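Local coordinates for protein alpha-1,2-mannosidase (Bacteroides thetaiotaomicron, PDB 2WW2) that hydrolyses alpha-mannosides, probably alpha-1,2-linked, with inversion of configuration, as a calcium-dependent glycoside hydrolase of family 92, at residues S59-F64 and V98-Q103; I82-G87 and L120-S125. All coordinates share one frame; numbering follows the deposited sequence.

Contact 1: residues S59-F64 and V98-Q103. With NA (sodium ion), chain E.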
loop_
_atom_site.group_PDB
_atom_site.type_symbol
_atom_site.label_atom_id
_atom_site.label_comp_id
_atom_site.label_asym_id
_atom_site.label_seq_id
_atom_site.Cartn_x
_atom_site.Cartn_y
_atom_site.Cartn_z
ATOM N N SER A 59 -11.166 -26.203 -18.502
ATOM C CA SER A 59 -11.901 -26.485 -19.726
ATOM C C SER A 59 -12.190 -27.974 -19.933
ATOM O O SER A 59 -12.527 -28.396 -21.051
ATOM C CB SER A 59 -11.107 -25.940 -20.923
ATOM O OG SER A 59 -9.831 -26.591 -21.011
ATOM N N LEU A 60 -12.049 -28.762 -18.869
ATOM C CA LEU A 60 -12.250 -30.207 -18.943
ATOM C C LEU A 60 -13.311 -30.592 -17.918
ATOM O O LEU A 60 -13.169 -30.287 -16.732
ATOM C CB LEU A 60 -10.955 -30.955 -18.641
ATOM C CG LEU A 60 -9.776 -30.690 -19.606
ATOM C CD1 LEU A 60 -8.495 -31.355 -19.081
ATOM C CD2 LEU A 60 -10.108 -31.206 -20.999
ATOM N N MET A 61 -14.370 -31.244 -18.379
ATOM C CA MET A 61 -15.451 -31.619 -17.482
ATOM C C MET A 61 -15.315 -33.065 -17.033
ATOM O O MET A 61 -14.922 -33.924 -17.809
ATOM C CB MET A 61 -16.802 -31.415 -18.160
ATOM C CG MET A 61 -17.943 -31.524 -17.182
ATOM S SD MET A 61 -18.226 -29.972 -16.358
ATOM C CE MET A 61 -18.821 -28.933 -17.719
ATOM N N ARG A 62 -15.630 -33.334 -15.761
ATOM C CA ARG A 62 -15.534 -34.704 -15.222
ATOM C C ARG A 62 -16.885 -35.332 -14.888
ATOM O O ARG A 62 -17.005 -36.564 -14.823
ATOM C CB ARG A 62 -14.722 -34.738 -13.919
ATOM C CG ARG A 62 -13.364 -34.101 -14.018
ATOM C CD ARG A 62 -12.571 -34.364 -12.747
ATOM N NE ARG A 62 -11.446 -33.442 -12.685
ATOM C CZ ARG A 62 -10.179 -33.811 -12.601
ATOM N NH1 ARG A 62 -9.854 -35.101 -12.559
ATOM N NH2 ARG A 62 -9.242 -32.882 -12.550
ATOM N N GLY A 63 -17.889 -34.509 -14.613
ATOM C CA GLY A 63 -19.197 -35.067 -14.271
ATOM C C GLY A 63 -20.244 -34.014 -13.964
ATOM O O GLY A 63 -19.946 -32.809 -13.968
ATOM N N PHE A 64 -21.459 -34.482 -13.686
ATOM C CA PHE A 64 -22.530 -33.625 -13.217
ATOM C C PHE A 64 -22.936 -34.133 -11.854
ATOM O O PHE A 64 -23.423 -35.241 -11.727
ATOM C CB PHE A 64 -23.695 -33.608 -14.213
ATOM C CG PHE A 64 -23.277 -33.102 -15.554
ATOM C CD1 PHE A 64 -23.343 -31.745 -15.850
ATOM C CD2 PHE A 64 -22.757 -33.981 -16.505
ATOM C CE1 PHE A 64 -22.924 -31.273 -17.098
ATOM C CE2 PHE A 64 -22.334 -33.527 -17.743
ATOM C CZ PHE A 64 -22.422 -32.166 -18.049
ATOM N N VAL A 98 -13.326 -34.301 -20.156
ATOM C CA VAL A 98 -13.833 -34.108 -21.495
ATOM C C VAL A 98 -13.849 -32.617 -21.814
ATOM O O VAL A 98 -14.486 -31.835 -21.093
ATOM C CB VAL A 98 -15.257 -34.666 -21.631
ATOM C CG1 VAL A 98 -15.727 -34.549 -23.089
ATOM C CG2 VAL A 98 -15.302 -36.117 -21.150
ATOM N N PRO A 99 -13.144 -32.221 -22.885
ATOM C CA PRO A 99 -13.013 -30.796 -23.196
ATOM C C PRO A 99 -14.325 -30.163 -23.687
ATOM O O PRO A 99 -15.073 -30.787 -24.451
ATOM C CB PRO A 99 -11.922 -30.739 -24.292
ATOM C CG PRO A 99 -11.636 -32.158 -24.700
ATOM C CD PRO A 99 -12.314 -33.101 -23.730
ATOM N N PHE A 100 -14.567 -28.928 -23.254
ATOM C CA PHE A 100 -15.740 -28.150 -23.672
ATOM C C PHE A 100 -15.369 -26.667 -23.712
ATOM O O PHE A 100 -14.392 -26.240 -23.086
ATOM C CB PHE A 100 -16.928 -28.366 -22.710
ATOM C CG PHE A 100 -16.745 -27.729 -21.360
ATOM C CD1 PHE A 100 -17.346 -26.505 -21.072
ATOM C CD2 PHE A 100 -15.985 -28.356 -20.375
ATOM C CE1 PHE A 100 -17.161 -25.890 -19.831
ATOM C CE2 PHE A 100 -15.798 -27.762 -19.133
ATOM C CZ PHE A 100 -16.409 -26.536 -18.848
ATOM N N SER A 101 -16.162 -25.888 -24.433
ATOM C CA SER A 101 -15.971 -24.438 -24.506
ATOM C C SER A 101 -17.136 -23.738 -23.835
ATOM O O SER A 101 -18.288 -24.187 -23.957
ATOM C CB SER A 101 -15.915 -24.015 -25.977
ATOM O OG SER A 101 -15.966 -22.612 -26.077
ATOM N N HIS A 102 -16.858 -22.653 -23.108
ATOM C CA HIS A 102 -17.947 -21.871 -22.530
ATOM C C HIS A 102 -18.844 -21.310 -23.635
ATOM O O HIS A 102 -19.966 -20.920 -23.365
ATOM C CB HIS A 102 -17.418 -20.727 -21.649
ATOM C CG HIS A 102 -16.717 -21.192 -20.406
ATOM N ND1 HIS A 102 -17.368 -21.857 -19.387
ATOM C CD2 HIS A 102 -15.429 -21.057 -20.001
ATOM C CE1 HIS A 102 -16.512 -22.134 -18.422
ATOM N NE2 HIS A 102 -15.326 -21.665 -18.771
ATOM N N GLN A 103 -18.364 -21.272 -24.880
ATOM C CA GLN A 103 -19.204 -20.767 -25.977
ATOM C C GLN A 103 -20.370 -21.721 -26.232
ATOM O O GLN A 103 -21.396 -21.333 -26.812
ATOM C CB GLN A 103 -18.414 -20.623 -27.280
ATOM C CG GLN A 103 -17.603 -19.362 -27.377
ATOM C CD GLN A 103 -16.879 -19.272 -28.701
ATOM O OE1 GLN A 103 -15.889 -19.965 -28.919
ATOM N NE2 GLN A 103 -17.374 -18.424 -29.596
HETATM NA NA NA E . -21.782 -19.703 -22.552
HETATM O O HOH W 1 -22.592 -19.418 -24.781
HETATM O O HOH W 2 -21.236 -19.965 -20.216
HETATM O O HOH W 3 -23.570 -18.165 -21.888
HETATM O O HOH W 4 -20.143 -17.795 -22.425
#

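Contact 2: residues I82-G87 and L120-S125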
loop_
_atom_site.group_PDB
_atom_site.type_symbol
_atom_site.label_atom_id
_atom_site.label_comp_id
_atom_site.label_asym_id
_atom_site.label_seq_id
_atom_site.Cartn_x
_atom_site.Cartn_y
_atom_site.Cartn_z
ATOM N N ILE A 82 -23.031 -38.045 -12.475
ATOM C CA ILE A 82 -23.428 -38.760 -13.667
ATOM C C ILE A 82 -22.651 -38.087 -14.808
ATOM O O ILE A 82 -22.559 -36.868 -14.842
ATOM C CB ILE A 82 -24.942 -38.573 -13.908
ATOM C CG1 ILE A 82 -25.759 -39.373 -12.885
ATOM C CG2 ILE A 82 -25.324 -38.972 -15.320
ATOM C CD1 ILE A 82 -27.233 -38.955 -12.843
ATOM N N MET A 83 -22.065 -38.876 -15.708
ATOM C CA MET A 83 -21.257 -38.318 -16.785
ATOM C C MET A 83 -21.488 -39.086 -18.081
ATOM O O MET A 83 -21.071 -40.229 -18.224
ATOM C CB MET A 83 -19.759 -38.343 -16.419
ATOM C CG MET A 83 -18.889 -37.676 -17.470
ATOM S SD MET A 83 -19.363 -35.942 -17.755
ATOM C CE MET A 83 -18.043 -35.465 -18.859
ATOM N N PRO A 84 -22.166 -38.457 -19.044
ATOM C CA PRO A 84 -22.261 -39.119 -20.342
ATOM C C PRO A 84 -20.920 -39.005 -21.082
ATOM O O PRO A 84 -20.202 -38.015 -20.915
ATOM C CB PRO A 84 -23.378 -38.350 -21.050
ATOM C CG PRO A 84 -23.407 -37.013 -20.390
ATOM C CD PRO A 84 -22.911 -37.194 -18.975
ATOM N N LEU A 85 -20.567 -40.020 -21.873
ATOM C CA LEU A 85 -19.300 -40.031 -22.593
ATOM C C LEU A 85 -19.517 -40.570 -24.006
ATOM O O LEU A 85 -20.312 -41.483 -24.206
ATOM C CB LEU A 85 -18.275 -40.935 -21.893
ATOM C CG LEU A 85 -17.736 -40.530 -20.512
ATOM C CD1 LEU A 85 -16.880 -41.675 -19.977
ATOM C CD2 LEU A 85 -16.916 -39.202 -20.565
ATOM N N ALA A 86 -18.792 -40.019 -24.971
ATOM C CA ALA A 86 -18.811 -40.557 -26.309
ATOM C C ALA A 86 -17.432 -41.108 -26.597
ATOM O O ALA A 86 -16.421 -40.505 -26.209
ATOM C CB ALA A 86 -19.158 -39.465 -27.323
ATOM N N GLY A 87 -17.386 -42.255 -27.266
ATOM C CA GLY A 87 -16.120 -42.812 -27.702
ATOM C C GLY A 87 -15.486 -43.711 -26.674
ATOM O O GLY A 87 -15.875 -44.858 -26.531
ATOM N N LEU A 120 -20.931 -34.218 -28.210
ATOM C CA LEU A 120 -21.932 -34.754 -27.302
ATOM C C LEU A 120 -22.623 -33.589 -26.604
ATOM O O LEU A 120 -21.958 -32.707 -26.062
ATOM C CB LEU A 120 -21.295 -35.688 -26.262
ATOM C CG LEU A 120 -22.267 -36.385 -25.291
ATOM C CD1 LEU A 120 -21.701 -37.774 -24.871
ATOM C CD2 LEU A 120 -22.603 -35.531 -24.047
ATOM N N GLN A 121 -23.956 -33.573 -26.621
ATOM C CA GLN A 121 -24.676 -32.501 -25.937
ATOM C C GLN A 121 -25.455 -33.086 -24.782
ATOM O O GLN A 121 -25.987 -34.190 -24.883
ATOM C CB GLN A 121 -25.619 -31.768 -26.902
ATOM C CG GLN A 121 -26.419 -30.608 -26.243
ATOM C CD GLN A 121 -27.708 -31.064 -25.585
ATOM O OE1 GLN A 121 -28.273 -32.097 -25.942
ATOM N NE2 GLN A 121 -28.189 -30.289 -24.619
ATOM N N THR A 122 -25.518 -32.365 -23.674
ATOM C CA THR A 122 -26.345 -32.802 -22.555
ATOM C C THR A 122 -26.925 -31.599 -21.824
ATOM O O THR A 122 -26.320 -30.524 -21.809
ATOM C CB THR A 122 -25.554 -33.722 -21.587
ATOM O OG1 THR A 122 -26.438 -34.234 -20.579
ATOM C CG2 THR A 122 -24.433 -32.981 -20.918
ATOM N N SER A 123 -28.132 -31.753 -21.284
ATOM C CA SER A 123 -28.630 -30.762 -20.341
ATOM C C SER A 123 -29.360 -31.436 -19.189
ATOM O O SER A 123 -29.777 -32.611 -19.281
ATOM C CB SER A 123 -29.485 -29.683 -21.013
ATOM O OG SER A 123 -30.814 -30.108 -21.256
ATOM N N LEU A 124 -29.464 -30.713 -18.086
ATOM C CA LEU A 124 -30.137 -31.233 -16.915
ATOM C C LEU A 124 -30.922 -30.118 -16.240
ATOM O O LEU A 124 -30.510 -28.958 -16.243
ATOM C CB LEU A 124 -29.118 -31.823 -15.931
ATOM C CG LEU A 124 -28.037 -30.890 -15.384
ATOM C CD1 LEU A 124 -27.660 -31.339 -14.009
ATOM C CD2 LEU A 124 -26.797 -30.850 -16.269
ATOM N N SER A 125 -32.033 -30.494 -15.620
ATOM C CA SER A 125 -32.877 -29.567 -14.894
ATOM C C SER A 125 -33.234 -30.260 -13.591
ATOM O O SER A 125 -33.352 -31.482 -13.554
ATOM C CB SER A 125 -34.147 -29.265 -15.711
ATOM O OG SER A 125 -33.816 -28.445 -16.835
#

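Contact 1: residues S59-F64 and V98-Q103
The ring of Phe100 receives the methyl CE of Met61 over one face, 3.5 Å above the plane and offset toward the rim, while backbone atoms Leu60 C and Val98 O lie in plane at its edge. This holds for one of two modelled conformers of Met61: CE is 3.7 Å from the Phe100 ring centroid, a CH-pi contact, and the sulfur stays oblique. Bends at chi2 (85°) and chi3 (67°) bring SD and CE round to the ring, as a flexible, unbranched methionine allows. Two antiparallel strands of the N-terminal beta-sandwich domain pair here. Met61 and Val98 form a hydrogen-bonded pair: Met61 N to Val98 O at 2.8 Å, nearly straight (178° at the hydrogen), and Val98 N to Met61 O at 2.9 Å; Phe100 N also bonds to Ser59 O (3.0 Å). On the sheet face opposite Met61 and Val98, Leu60 CD2 lies 3.8 Å from Pro99 CB in a non-hydrogen-bonded pair, where proline's missing N-H costs no bond to the partner strand; Gln723 of a neighbouring copy of the protein packs on both. At the corner beyond Phe100, His102 O binds a sodium ion at 2.3 Å, with Glu105 O and four waters.

Contact 2: residues I82-G87 and L120-S125
Leu120 and Pro84 meet with their side chains crossed at about a right angle, the methyl CD2 of Leu120 lying 4.0 Å from CG of the proline ring. The leucine forks over strand 80-86: while CD2 takes the proline, CD1 rests on the peptide link that follows Leu85, 3.7 Å from Leu85 C, and reaches the CB methyl of Ala86 at 3.9 Å. CB of Leu120 points toward the facing strand, CG sits anti to the backbone N (chi1 -177°), beside the carbonyl carbon, and the two methyls beyond it make the contacts. Thr122 also crosses Pro84 at about a right angle and brings its branch point to the same ring atom, Thr122 CB to Pro84 CG being 4.1 Å. No hydrogen bond joins the two segments. They face each other across the interior of the beta-sandwich, and each finds its backbone partners elsewhere, Met83 and Leu85 on strand 143-148 and Gln121 on strand 130-136. The residue types fit this meeting: small Ala86 is consistent with the closer approach here, 6.7 Å between the CA atoms of Ala86 and Leu120, and leucine, with two methyls at the end of its branch, spans from Pro84 to Ala86. Threonine can sit in this buried setting because the hydrogen-bonding need of its hydroxyl is met by Glu134 O on the adjacent strand, while CB, OG1 and CG2 together pack round Pro84 CG. Phe137 and Pro138 pack against Leu120, and Phe64 touches both Pro84 and Thr122.

Contact 1 is edge-to-edge pairing of strands 60-67 and 98-108, held by backbone hydrogen bonds; contact 2 is face-to-face packing of strands 80-86 and 121-126, made of van der Waals contacts with no hydrogen bond between the segments. The first is partly buried, running from Met61 and Phe100 inside to Leu60 and Pro99, where another copy packs, and on to a sodium ion, whereas the second is buried and touches no other chain. Strand 60-67 joins them: it pairs with strand 80-86, Phe64 N lying 2.9 Å from Ile82 O in a probable hydrogen bond, and Phe64 CD1 packs on Leu124 CD2 at 3.6 Å. Val98 of contact 1 likewise packs on Leu85 of contact 2.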